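PDB 5J72: putative N-acetylmuramoyl-L-alanine amidase,autolysin cwp6, which probably cleaves the amide bond between N-acetylmuramoyl residues and L-alanine in peptidoglycan as a zinc-dependent amidase, and carries three CWB2 domains for cell-wall anchoring. Local coordinates for residues D169-T174 / I287-K292; K260-N265 / G281-P286; G269-L274 / D372-S377. All coordinates share one frame; numbering follows the deposited sequence. Where two conformers were deposited one is given.

Starting from the N terminus, the chain first passes the loop 169-174, which lies in the first CWB2 range. Contact 1 closes a long loop from there to strand 287-290 of the second CWB2 range. Contact 2 is local and falls within that span: it joins strand 260-265 to the end of helix 270-283, just before strand 287-290. Contact 3 starts at the beginning of the same helix and runs on to 372-377 in the third CWB2 range, so it crosses both others. Contacts 1 and 2 meet in one parallel sheet, through neighbouring strands. Contacts 1 and 3 touch where Ile171 packs on Ala273 and Ile374. Together they tie the three CWB2 ranges to one another.

Contact 1 (D169-T174 / I287-K292); sequences DGITAT and IILANK
Thr172 points its methyl CG2 into the strand, over the side chains of Ile287 and Leu289. Thr172 CG2 lies 3.6 Å from Leu289 CG, and the two side chains meet tip to tip. Thr172 CG2 also touches Ile287 CG2 at 3.7 Å. The chi1 of 53° sets OG1 in the crowded position between the backbone N and the carbonyl carbon. This turns CG2 anti to the carbonyl carbon.

Ile171 adds a second apolar touch. The Ile171 and Leu289 side chains cross obliquely, with Ile171 CD1 3.8 Å from Leu289 CD1. Ile171 O rests 3.7 Å from Ile287 CD1.

No direct hydrogen bond joins the segments. One water bridges them instead. It donates to Thr172 O at 2.7 Å and accepts from Ile287 N at 3.1 Å. The water thus links the two backbones at one point, while the four touching side chains are buried. A type I turn from Gly170 to Ala173 presents Ile171 and Thr172 together.

Thr172 also packs on Ser245 and Ile248 of helix 241-253. Ile287 packs on Ile276, Ser277 and Ala280 of helix 270-283. The loop before helix 174-180 therefore meets edge strand 287-290 of the second CWB2 sheet between these two helices.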
ATOM      1  N   ASP A 169      -2.254  -4.166  18.150  1.00 62.73           N
ATOM      2  CA  ASP A 169      -2.138  -3.149  19.173  1.00 61.99           C
ATOM      3  C   ASP A 169      -1.132  -2.072  18.824  1.00 60.45           C
ATOM      4  O   ASP A 169      -1.292  -0.942  19.259  1.00 60.85           O
ATOM      5  CB  ASP A 169      -1.748  -3.806  20.485  1.00 68.14           C
ATOM      6  CG  ASP A 169      -2.964  -4.124  21.331  1.00 77.70           C
ATOM      7  OD1 ASP A 169      -2.877  -5.056  22.173  1.00 80.23           O
ATOM      8  OD2 ASP A 169      -4.008  -3.440  21.155  1.00 79.42           O
ATOM      9  N   GLY A 170      -0.098  -2.391  18.053  1.00 55.37           N
ATOM     10  CA  GLY A 170       0.877  -1.373  17.695  1.00 50.35           C
ATOM     11  C   GLY A 170       0.553  -0.686  16.386  1.00 42.80           C
ATOM     12  O   GLY A 170       1.398  -0.043  15.798  1.00 40.77           O
ATOM     13  N   ILE A 171      -0.713  -0.804  15.909  1.00 32.33           N
ATOM     14  CA  ILE A 171      -1.056  -0.221  14.648  1.00 28.38           C
ATOM     15  C   ILE A 171      -1.027   1.310  14.668  1.00 31.69           C
ATOM     16  O   ILE A 171      -1.117   1.893  13.596  1.00 39.32           O
ATOM     17  CB  ILE A 171      -2.613  -0.509  14.142  0.57 35.63           C
ATOM     18  CG1 ILE A 171      -3.583   0.042  15.262  0.57 33.50           C
ATOM     19  CG2 ILE A 171      -2.780  -2.024  13.866  0.57 36.42           C
ATOM     20  CD1 ILE A 171      -4.990  -0.612  15.348  0.57 32.93           C
ATOM     21  N   THR A 172      -0.978   1.981  15.811  1.00 22.43           N
ATOM     22  CA  THR A 172      -0.899   3.455  15.746  1.00 18.40           C
ATOM     23  C   THR A 172       0.541   3.884  16.195  1.00 20.01           C
ATOM     24  O   THR A 172       0.810   5.087  16.340  1.00 23.42           O
ATOM     25  CB  THR A 172      -1.940   4.106  16.688  1.00 23.71           C
ATOM     26  OG1 THR A 172      -1.758   3.545  17.977  1.00 30.66           O
ATOM     27  CG2 THR A 172      -3.396   3.835  16.161  1.00 25.61           C
ATOM     28  N   ALA A 173       1.434   2.916  16.375  1.00 22.79           N
ATOM     29  CA  ALA A 173       2.834   3.173  16.803  1.00 21.80           C
ATOM     30  C   ALA A 173       3.681   3.779  15.710  1.00 20.25           C
ATOM     31  O   ALA A 173       4.613   4.472  16.058  1.00 19.97           O
ATOM     32  CB  ALA A 173       3.486   1.875  17.227  1.00 21.08           C
ATOM     33  N   THR A 174       3.370   3.587  14.375  1.00 21.12           N
ATOM     34  CA  THR A 174       4.284   4.134  13.356  1.00 18.93           C
ATOM     35  C   THR A 174       4.487   5.596  13.410  1.00 18.66           C
ATOM     36  O   THR A 174       5.627   6.024  13.295  1.00 17.55           O
ATOM     37  CB  THR A 174       3.870   3.656  11.899  1.00 20.47           C
ATOM     38  OG1 THR A 174       4.158   2.263  11.861  1.00 23.11           O
ATOM     39  CG2 THR A 174       4.628   4.360  10.829  1.00 20.68           C
ATOM     40  N   ILE A 287      -2.617   8.693  14.219  1.00 16.86           N
ATOM     41  CA  ILE A 287      -3.776   7.887  13.816  1.00 19.16           C
ATOM     42  C   ILE A 287      -4.636   7.830  15.098  1.00 22.23           C
ATOM     43  O   ILE A 287      -4.157   7.421  16.169  1.00 20.38           O
ATOM     44  CB  ILE A 287      -3.382   6.452  13.404  1.00 19.01           C
ATOM     45  CG1 ILE A 287      -2.527   6.481  12.092  1.00 18.17           C
ATOM     46  CG2 ILE A 287      -4.680   5.608  13.204  1.00 20.39           C
ATOM     47  CD1 ILE A 287      -1.848   5.060  11.881  1.00 19.56           C
ATOM     48  N   ILE A 288      -5.884   8.299  14.991  1.00 20.82           N
ATOM     49  CA  ILE A 288      -6.771   8.345  16.145  1.00 22.20           C
ATOM     50  C   ILE A 288      -7.760   7.248  15.933  1.00 23.74           C
ATOM     51  O   ILE A 288      -8.425   7.187  14.890  1.00 22.89           O
ATOM     52  CB  ILE A 288      -7.449   9.725  16.193  1.00 22.02           C
ATOM     53  CG1 ILE A 288      -6.423  10.848  16.563  1.00 23.48           C
ATOM     54  CG2 ILE A 288      -8.629   9.672  17.219  1.00 23.29           C
ATOM     55  CD1 ILE A 288      -5.875  10.767  18.030  1.00 20.87           C
ATOM     56  N   LEU A 289      -7.858   6.339  16.886  1.00 24.98           N
ATOM     57  CA  LEU A 289      -8.803   5.261  16.741  1.00 22.05           C
ATOM     58  C   LEU A 289     -10.190   5.633  17.360  1.00 24.71           C
ATOM     59  O   LEU A 289     -10.269   6.172  18.462  1.00 27.60           O
ATOM     60  CB  LEU A 289      -8.245   3.984  17.377  1.00 22.02           C
ATOM     61  CG  LEU A 289      -6.945   3.520  16.709  1.00 24.10           C
ATOM     62  CD1 LEU A 289      -6.482   2.172  17.386  1.00 26.68           C
ATOM     63  CD2 LEU A 289      -7.200   3.272  15.173  1.00 24.52           C
ATOM     64  N   ALA A 290     -11.244   5.300  16.660  1.00 27.35           N
ATOM     65  CA  ALA A 290     -12.594   5.695  17.072  1.00 29.56           C
ATOM     66  C   ALA A 290     -13.592   4.551  17.022  1.00 27.59           C
ATOM     67  O   ALA A 290     -13.303   3.415  16.622  1.00 26.55           O
ATOM     68  CB  ALA A 290     -13.075   6.783  16.117  1.00 27.47           C
ATOM     69  N   ASN A 291     -14.832   4.885  17.502  1.00 28.78           N
ATOM     70  CA  ASN A 291     -15.969   3.989  17.393  1.00 30.49           C
ATOM     71  C   ASN A 291     -16.666   4.383  16.086  1.00 31.80           C
ATOM     72  O   ASN A 291     -16.328   5.404  15.487  1.00 30.43           O
ATOM     73  CB  ASN A 291     -16.943   4.193  18.612  1.00 33.09           C
ATOM     74  CG  ASN A 291     -16.280   3.728  19.874  1.00 37.75           C
ATOM     75  OD1 ASN A 291     -16.023   2.551  19.993  1.00 43.15           O
ATOM     76  ND2 ASN A 291     -15.864   4.585  20.789  1.00 40.95           N
ATOM     77  N   LYS A 292     -17.654   3.629  15.656  1.00 31.99           N
ATOM     78  CA  LYS A 292     -18.348   3.953  14.422  1.00 31.38           C
ATOM     79  C   LYS A 292     -18.952   5.349  14.390  1.00 31.98           C
ATOM     80  O   LYS A 292     -18.831   6.029  13.370  1.00 30.47           O
ATOM     81  CB  LYS A 292     -19.446   2.935  14.187  1.00 33.68           C
ATOM     82  CG  LYS A 292     -20.216   3.226  12.913  1.00 38.66           C
ATOM     83  CD  LYS A 292     -20.985   1.987  12.475  1.00 45.48           C
ATOM     84  CE  LYS A 292     -22.194   2.339  11.677  1.00 52.34           C
ATOM     85  NZ  LYS A 292     -23.205   1.248  11.738  1.00 56.01           N
TER
HETATM   86  O   HOH W   1      -0.328   7.506  15.873  1.00 19.32           O

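Contact 2 (K260-N265 / G281-P286); sequences KIYIAN and GEDQQP
Asp283 OD2 is gripped by two donors from the strand. Tyr262 OH donates to Asp283 OD2 over a short 2.5 Å. Lys260 NZ reaches the same Asp283 OD2 at 2.9 Å and makes a salt bridge. Both donors stand above the carboxylate plane, the lysine by 57° and the phenol by 27°. The carboxylate oxygen lies at the edge of the Tyr262 ring, in its plane. Lysine and phenol would both tend to stabilise the charged carboxylate.

The backbone supplies a second set of bonds. Tyr262 N donates to Pro286 O at 3.1 Å, nearly straight and in the carbonyl plane. Ile261 CA adds a CA-H...O contact to the same oxygen. Lys260 N donates to Gln285 OE1 at 3.1 Å, from above the amide plane. Pro286 CD rests on Lys260 O at 3.4 Å.

The next shell sets these groups in place. The Lys260 chain bends at chi3, which brings NZ to Asp283. Gln285 bends at chi2 so that its amide turns back to the start of the strand. There OE1 also accepts from Asn259 N, and NE2 donates to Asp257 O. Asp283 OD1 pairs with Lys279 one helical turn earlier. A Schellman motif with Gln284 at C-prime ends the helix, and the chain turns off toward Pro286.

The Tyr262 ring lies against Ile276, Lys279 and Ala280 of helix 270-283 and meets the ring of Tyr312 on strand 308-314. The contact belongs to the beta-alpha-beta unit of strand 260-265, helix 270-283 and strand 287-290. It pins the end of the helix to strand 260-265, just before strand 287-290, its parallel neighbour, begins.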
ATOM      1  N   LYS A 260      -3.246  17.556  12.664  1.00 24.36           N
ATOM      2  CA  LYS A 260      -3.914  16.754  11.651  1.00 24.08           C
ATOM      3  C   LYS A 260      -4.127  15.354  12.234  1.00 23.34           C
ATOM      4  O   LYS A 260      -3.247  14.864  12.964  1.00 24.17           O
ATOM      5  CB  LYS A 260      -3.022  16.676  10.387  1.00 24.80           C
ATOM      6  CG  LYS A 260      -3.318  15.448   9.533  1.00 32.86           C
ATOM      7  CD  LYS A 260      -2.855  15.665   8.030  1.00 39.18           C
ATOM      8  CE  LYS A 260      -1.592  16.438   7.862  1.00 40.98           C
ATOM      9  NZ  LYS A 260      -1.059  16.324   6.435  1.00 38.35           N
ATOM     10  N   ILE A 261      -5.268  14.714  11.966  1.00 19.96           N
ATOM     11  CA  ILE A 261      -5.451  13.358  12.444  1.00 17.89           C
ATOM     12  C   ILE A 261      -6.002  12.486  11.316  1.00 23.06           C
ATOM     13  O   ILE A 261      -6.676  12.955  10.406  1.00 21.66           O
ATOM     14  CB  ILE A 261      -6.390  13.257  13.679  1.00 22.59           C
ATOM     15  CG1 ILE A 261      -7.792  13.827  13.359  1.00 22.45           C
ATOM     16  CG2 ILE A 261      -5.734  13.992  14.874  1.00 21.52           C
ATOM     17  CD1 ILE A 261      -8.760  13.592  14.547  1.00 21.60           C
ATOM     18  N   TYR A 262      -5.654  11.206  11.369  1.00 18.91           N
ATOM     19  CA  TYR A 262      -6.137  10.221  10.444  1.00 19.01           C
ATOM     20  C   TYR A 262      -6.935   9.307  11.327  1.00 18.84           C
ATOM     21  O   TYR A 262      -6.377   8.656  12.185  1.00 20.60           O
ATOM     22  CB  TYR A 262      -4.959   9.440   9.800  1.00 17.33           C
ATOM     23  CG  TYR A 262      -4.143  10.334   8.875  1.00 18.09           C
ATOM     24  CD1 TYR A 262      -4.533  10.546   7.557  1.00 17.28           C
ATOM     25  CD2 TYR A 262      -2.993  10.964   9.320  1.00 17.99           C
ATOM     26  CE1 TYR A 262      -3.791  11.339   6.700  1.00 18.13           C
ATOM     27  CE2 TYR A 262      -2.246  11.796   8.473  1.00 18.20           C
ATOM     28  CZ  TYR A 262      -2.656  11.971   7.159  1.00 18.38           C
ATOM     29  OH  TYR A 262      -1.986  12.791   6.299  1.00 22.88           O
ATOM     30  N   ILE A 263      -8.274   9.221  11.103  1.00 19.18           N
ATOM     31  CA  ILE A 263      -9.121   8.394  11.973  1.00 20.02           C
ATOM     32  C   ILE A 263      -9.418   7.033  11.360  1.00 21.24           C
ATOM     33  O   ILE A 263      -9.687   6.925  10.136  1.00 20.52           O
ATOM     34  CB  ILE A 263     -10.448   9.175  12.174  1.00 24.40           C
ATOM     35  CG1 ILE A 263     -10.167  10.472  12.950  1.00 26.46           C
ATOM     36  CG2 ILE A 263     -11.439   8.304  12.921  1.00 22.79           C
ATOM     37  CD1 ILE A 263     -11.364  11.468  12.887  1.00 25.77           C
ATOM     38  N   ALA A 264      -9.386   6.001  12.163  1.00 17.07           N
ATOM     39  CA  ALA A 264      -9.790   4.658  11.715  1.00 20.46           C
ATOM     40  C   ALA A 264     -10.635   4.052  12.858  1.00 22.98           C
ATOM     41  O   ALA A 264     -10.520   4.489  14.026  1.00 21.11           O
ATOM     42  CB  ALA A 264      -8.574   3.742  11.457  1.00 22.26           C
ATOM     43  N   ASN A 265     -11.474   3.051  12.519  1.00 24.83           N
ATOM     44  CA  ASN A 265     -12.289   2.376  13.540  1.00 25.69           C
ATOM     45  C   ASN A 265     -11.335   1.444  14.311  1.00 24.39           C
ATOM     46  O   ASN A 265     -10.712   0.615  13.708  1.00 24.72           O
ATOM     47  CB  ASN A 265     -13.436   1.623  12.860  1.00 26.30           C
ATOM     48  CG  ASN A 265     -14.373   1.042  13.884  1.00 32.17           C
ATOM     49  OD1 ASN A 265     -13.921   0.279  14.751  1.00 29.24           O
ATOM     50  ND2 ASN A 265     -15.674   1.365  13.847  1.00 29.48           N
ATOM     51  N   GLY A 281       2.875   8.293   9.320  1.00 16.70           N
ATOM     52  CA  GLY A 281       4.275   8.290   9.773  1.00 18.87           C
ATOM     53  C   GLY A 281       5.093   9.354   9.076  1.00 18.99           C
ATOM     54  O   GLY A 281       5.892  10.043   9.719  1.00 17.95           O
ATOM     55  N   GLU A 282       4.939   9.491   7.782  1.00 16.24           N
ATOM     56  CA  GLU A 282       5.702  10.520   7.040  1.00 18.61           C
ATOM     57  C   GLU A 282       5.321  11.929   7.540  1.00 20.74           C
ATOM     58  O   GLU A 282       6.189  12.773   7.684  1.00 19.34           O
ATOM     59  CB  GLU A 282       5.345  10.435   5.511  1.00 19.85           C
ATOM     60  CG  GLU A 282       5.990  11.536   4.726  1.00 29.08           C
ATOM     61  CD  GLU A 282       5.584  11.504   3.232  1.00 37.67           C
ATOM     62  OE1 GLU A 282       5.363  10.409   2.699  1.00 35.32           O
ATOM     63  OE2 GLU A 282       5.530  12.596   2.612  1.00 44.15           O
ATOM     64  N   ASP A 283       4.033  12.147   7.829  1.00 20.74           N
ATOM     65  CA  ASP A 283       3.573  13.450   8.331  1.00 21.26           C
ATOM     66  C   ASP A 283       3.876  13.615   9.821  1.00 19.98           C
ATOM     67  O   ASP A 283       3.821  14.718  10.310  1.00 19.10           O
ATOM     68  CB  ASP A 283       2.053  13.544   8.215  1.00 20.95           C
ATOM     69  CG  ASP A 283       1.535  13.683   6.775  1.00 31.29           C
ATOM     70  OD1 ASP A 283       2.371  13.710   5.831  1.00 26.59           O
ATOM     71  OD2 ASP A 283       0.294  13.778   6.602  1.00 30.72           O
ATOM     72  N   GLN A 284       4.182  12.492  10.536  1.00 17.24           N
ATOM     73  CA  GLN A 284       4.374  12.516  12.009  1.00 21.56           C
ATOM     74  C   GLN A 284       3.147  13.106  12.653  1.00 22.21           C
ATOM     75  O   GLN A 284       3.252  13.969  13.554  1.00 20.74           O
ATOM     76  CB  GLN A 284       5.646  13.326  12.414  1.00 18.41           C
ATOM     77  CG  GLN A 284       6.850  12.694  11.730  1.00 20.01           C
ATOM     78  CD  GLN A 284       8.170  13.364  12.121  1.00 26.83           C
ATOM     79  OE1 GLN A 284       8.276  14.013  13.146  1.00 27.56           O
ATOM     80  NE2 GLN A 284       9.199  13.174  11.301  1.00 27.58           N
ATOM     81  N   GLN A 285       1.975  12.668  12.193  1.00 18.46           N
ATOM     82  CA  GLN A 285       0.707  13.152  12.796  1.00 19.24           C
ATOM     83  C   GLN A 285       0.008  11.871  13.174  1.00 19.75           C
ATOM     84  O   GLN A 285       0.112  10.811  12.517  1.00 20.77           O
ATOM     85  CB  GLN A 285      -0.069  14.081  11.848  1.00 18.83           C
ATOM     86  CG  GLN A 285       0.709  15.373  11.601  1.00 24.54           C
ATOM     87  CD  GLN A 285       0.628  16.341  12.779  1.00 23.87           C
ATOM     88  OE1 GLN A 285      -0.405  16.497  13.440  1.00 24.28           O
ATOM     89  NE2 GLN A 285       1.744  16.975  13.086  1.00 24.71           N
ATOM     90  N   PRO A 286      -0.744  11.891  14.277  1.00 19.73           N
ATOM     91  CA  PRO A 286      -1.372  10.643  14.706  1.00 17.79           C
ATOM     92  C   PRO A 286      -2.551   9.998  13.998  1.00 20.73           C
ATOM     93  O   PRO A 286      -3.352  10.635  13.331  1.00 18.72           O
ATOM     94  CB  PRO A 286      -1.782  10.952  16.149  1.00 22.25           C
ATOM     95  CG  PRO A 286      -2.000  12.447  16.177  1.00 22.62           C
ATOM     96  CD  PRO A 286      -1.235  13.071  15.021  1.00 20.41           C
TER

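Contact 3 (G269-L274 / D372-S377); sequences GEYDAL and DIIVDS
Ile374 carries the contact, and its chain can be followed outward from CB. From CB the two branches part. CG1 is set anti to the carbonyl carbon (chi1 -66°), and CG2 is anti to the backbone N. Ile374 CG2 comes to 4.1 Å from Leu274 CD1. Ile374 CG1 passes beside the phenol, 4.0 Å from Tyr271 OH. The tip, CD1, reaches farthest. Ile374 CD1 sits over one face of the Tyr271 ring in a CH-pi contact, 3.4 Å from the centroid and 22° off the ring normal. The methyl is offset toward the rim of the ring. Ile374 CD1 also touches Leu274 CD1 at 3.5 Å, tighter than usual for two carbons. The isoleucine tip thus meets an aromatic face and, at roughly a right angle to it, a leucine methyl.

Leu274 extends with CG anti to the backbone N (chi1 -176°). Leu274 CD2 lies 3.5 Å from Ser377 CB. This joins the N-terminal part of helix 270-283 to the start of helix 375-387.

Beyond the two segments, Tyr271 and Leu274 both rest on Ile393 of strand 391-394. Arg346 makes a cation-pi contact with the Tyr271 ring, and the Tyr271 hydroxyl has a weak hydrogen bond to Ser371 O. Glu270 and Asp372 direct their charges elsewhere, to Arg241 and Lys396.

The junction between the second and third CWB2 ranges thus rests here on apolar and CH-pi packing. The salt bridges of Glu270 and Asp372 reach partners outside the two segments. The contact is thus consistent with a junction held largely by van der Waals packing.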
ATOM      1  N   GLY A 269     -11.479  -1.413  12.102  1.00 34.55           N
ATOM      2  CA  GLY A 269     -10.703  -0.895  10.983  1.00 30.31           C
ATOM      3  C   GLY A 269      -9.218  -1.047  11.168  1.00 28.20           C
ATOM      4  O   GLY A 269      -8.447  -0.106  10.959  1.00 26.77           O
ATOM      5  N   GLU A 270      -8.812  -2.242  11.583  1.00 28.21           N
ATOM      6  CA  GLU A 270      -7.396  -2.512  11.786  1.00 30.62           C
ATOM      7  C   GLU A 270      -6.629  -2.304  10.468  1.00 28.97           C
ATOM      8  O   GLU A 270      -5.549  -1.707  10.478  1.00 26.04           O
ATOM      9  CB  GLU A 270      -7.207  -3.954  12.282  1.00 32.68           C
ATOM     10  CG  GLU A 270      -7.661  -4.115  13.732  1.00 36.92           C
ATOM     11  CD  GLU A 270      -7.506  -5.573  14.261  1.00 47.17           C
ATOM     12  OE1 GLU A 270      -7.859  -5.807  15.443  1.00 47.40           O
ATOM     13  OE2 GLU A 270      -7.013  -6.454  13.514  1.00 48.16           O
ATOM     14  N   TYR A 271      -7.179  -2.831   9.326  1.00 27.81           N
ATOM     15  CA  TYR A 271      -6.489  -2.650   8.048  1.00 25.45           C
ATOM     16  C   TYR A 271      -6.644  -1.223   7.569  1.00 23.25           C
ATOM     17  O   TYR A 271      -5.812  -0.765   6.809  1.00 22.53           O
ATOM     18  CB  TYR A 271      -6.997  -3.631   6.988  1.00 26.81           C
ATOM     19  CG  TYR A 271      -6.241  -4.929   7.122  1.00 27.20           C
ATOM     20  CD1 TYR A 271      -6.724  -5.962   7.926  1.00 32.74           C
ATOM     21  CD2 TYR A 271      -5.034  -5.123   6.466  1.00 27.30           C
ATOM     22  CE1 TYR A 271      -6.031  -7.152   8.058  1.00 38.40           C
ATOM     23  CE2 TYR A 271      -4.321  -6.316   6.607  1.00 33.13           C
ATOM     24  CZ  TYR A 271      -4.829  -7.327   7.398  1.00 37.46           C
ATOM     25  OH  TYR A 271      -4.156  -8.518   7.544  1.00 34.28           O
ATOM     26  N   ASP A 272      -7.661  -0.494   8.000  1.00 21.79           N
ATOM     27  CA  ASP A 272      -7.741   0.925   7.632  1.00 20.99           C
ATOM     28  C   ASP A 272      -6.555   1.658   8.311  1.00 23.54           C
ATOM     29  O   ASP A 272      -5.858   2.493   7.699  1.00 19.65           O
ATOM     30  CB  ASP A 272      -9.075   1.504   8.152  1.00 21.97           C
ATOM     31  CG  ASP A 272     -10.244   0.941   7.374  1.00 29.55           C
ATOM     32  OD1 ASP A 272     -10.131   0.817   6.122  1.00 27.93           O
ATOM     33  OD2 ASP A 272     -11.273   0.590   8.003  1.00 27.13           O
ATOM     34  N   ALA A 273      -6.340   1.357   9.619  1.00 20.92           N
ATOM     35  CA  ALA A 273      -5.246   1.989  10.382  1.00 22.34           C
ATOM     36  C   ALA A 273      -3.876   1.591   9.699  1.00 21.70           C
ATOM     37  O   ALA A 273      -3.013   2.433   9.443  1.00 20.42           O
ATOM     38  CB  ALA A 273      -5.297   1.516  11.841  1.00 23.14           C
ATOM     39  N   LEU A 274      -3.701   0.330   9.418  1.00 20.29           N
ATOM     40  CA  LEU A 274      -2.475  -0.128   8.769  1.00 21.41           C
ATOM     41  C   LEU A 274      -2.276   0.547   7.426  1.00 22.08           C
ATOM     42  O   LEU A 274      -1.176   1.021   7.124  1.00 19.52           O
ATOM     43  CB  LEU A 274      -2.677  -1.683   8.483  0.62 20.39           C
ATOM     44  CG  LEU A 274      -1.481  -2.437   7.874  0.62 24.93           C
ATOM     45  CD1 LEU A 274      -1.677  -3.937   8.055  0.62 26.45           C
ATOM     46  CD2 LEU A 274      -1.317  -2.203   6.412  0.62 27.26           C
ATOM     47  N   ASP A 372      -1.955 -10.637   4.399  1.00 27.95           N
ATOM     48  CA  ASP A 372      -2.614 -11.555   5.344  1.00 32.38           C
ATOM     49  C   ASP A 372      -2.184 -11.371   6.777  1.00 35.55           C
ATOM     50  O   ASP A 372      -2.801 -11.953   7.655  1.00 37.24           O
ATOM     51  CB  ASP A 372      -2.391 -13.042   4.976  1.00 33.76           C
ATOM     52  CG  ASP A 372      -0.946 -13.444   4.774  1.00 44.64           C
ATOM     53  OD1 ASP A 372      -0.556 -14.528   5.251  1.00 52.97           O
ATOM     54  OD2 ASP A 372      -0.213 -12.706   4.124  1.00 45.77           O
ATOM     55  N   ILE A 373      -1.175 -10.593   7.042  1.00 35.61           N
ATOM     56  CA  ILE A 373      -0.781 -10.404   8.431  1.00 39.04           C
ATOM     57  C   ILE A 373      -0.734  -8.917   8.689  1.00 37.90           C
ATOM     58  O   ILE A 373      -0.739  -8.135   7.724  1.00 39.34           O
ATOM     59  CB  ILE A 373       0.573 -11.063   8.668  1.00 41.74           C
ATOM     60  CG1 ILE A 373       1.564 -10.608   7.591  1.00 44.86           C
ATOM     61  CG2 ILE A 373       0.414 -12.607   8.632  1.00 44.09           C
ATOM     62  CD1 ILE A 373       2.898 -11.264   7.798  1.00 52.73           C
ATOM     63  N   ILE A 374      -0.733  -8.510   9.905  1.00 28.97           N
ATOM     64  CA  ILE A 374      -0.674  -7.078  10.163  1.00 31.52           C
ATOM     65  C   ILE A 374       0.784  -6.642  10.534  1.00 29.08           C
ATOM     66  O   ILE A 374       1.199  -5.555  10.187  1.00 24.68           O
ATOM     67  CB  ILE A 374      -1.573  -6.772  11.404  1.00 32.86           C
ATOM     68  CG1 ILE A 374      -3.077  -7.053  11.063  1.00 41.08           C
ATOM     69  CG2 ILE A 374      -1.370  -5.332  11.858  1.00 33.25           C
ATOM     70  CD1 ILE A 374      -3.584  -6.122  10.004  1.00 48.60           C
ATOM     71  N   VAL A 375       1.514  -7.527  11.242  1.00 27.53           N
ATOM     72  CA  VAL A 375       2.783  -7.106  11.850  1.00 24.43           C
ATOM     73  C   VAL A 375       3.852  -6.660  10.854  1.00 24.91           C
ATOM     74  O   VAL A 375       4.568  -5.737  11.199  1.00 24.68           O
ATOM     75  CB  VAL A 375       3.305  -8.258  12.732  1.00 29.04           C
ATOM     76  CG1 VAL A 375       3.670  -9.476  11.854  1.00 28.96           C
ATOM     77  CG2 VAL A 375       4.520  -7.790  13.555  1.00 29.61           C
ATOM     78  N   ASP A 376       3.952  -7.261   9.653  1.00 23.38           N
ATOM     79  CA  ASP A 376       5.043  -6.848   8.757  1.00 23.71           C
ATOM     80  C   ASP A 376       4.826  -5.409   8.313  1.00 22.13           C
ATOM     81  O   ASP A 376       5.804  -4.701   8.067  1.00 21.13           O
ATOM     82  CB  ASP A 376       5.128  -7.774   7.537  1.00 26.60           C
ATOM     83  CG  ASP A 376       5.864  -9.096   7.836  1.00 33.80           C
ATOM     84  OD1 ASP A 376       6.409  -9.249   8.975  1.00 29.41           O
ATOM     85  OD2 ASP A 376       5.886  -9.978   6.956  1.00 32.79           O
ATOM     86  N   SER A 377       3.548  -4.980   8.147  1.00 21.20           N
ATOM     87  CA  SER A 377       3.317  -3.585   7.712  1.00 19.27           C
ATOM     88  C   SER A 377       3.610  -2.657   8.890  1.00 21.21           C
ATOM     89  O   SER A 377       4.020  -1.520   8.700  1.00 22.51           O
ATOM     90  CB  SER A 377       1.873  -3.393   7.256  1.00 23.57           C
ATOM     91  OG  SER A 377       1.720  -4.084   6.024  1.00 25.28           O
TER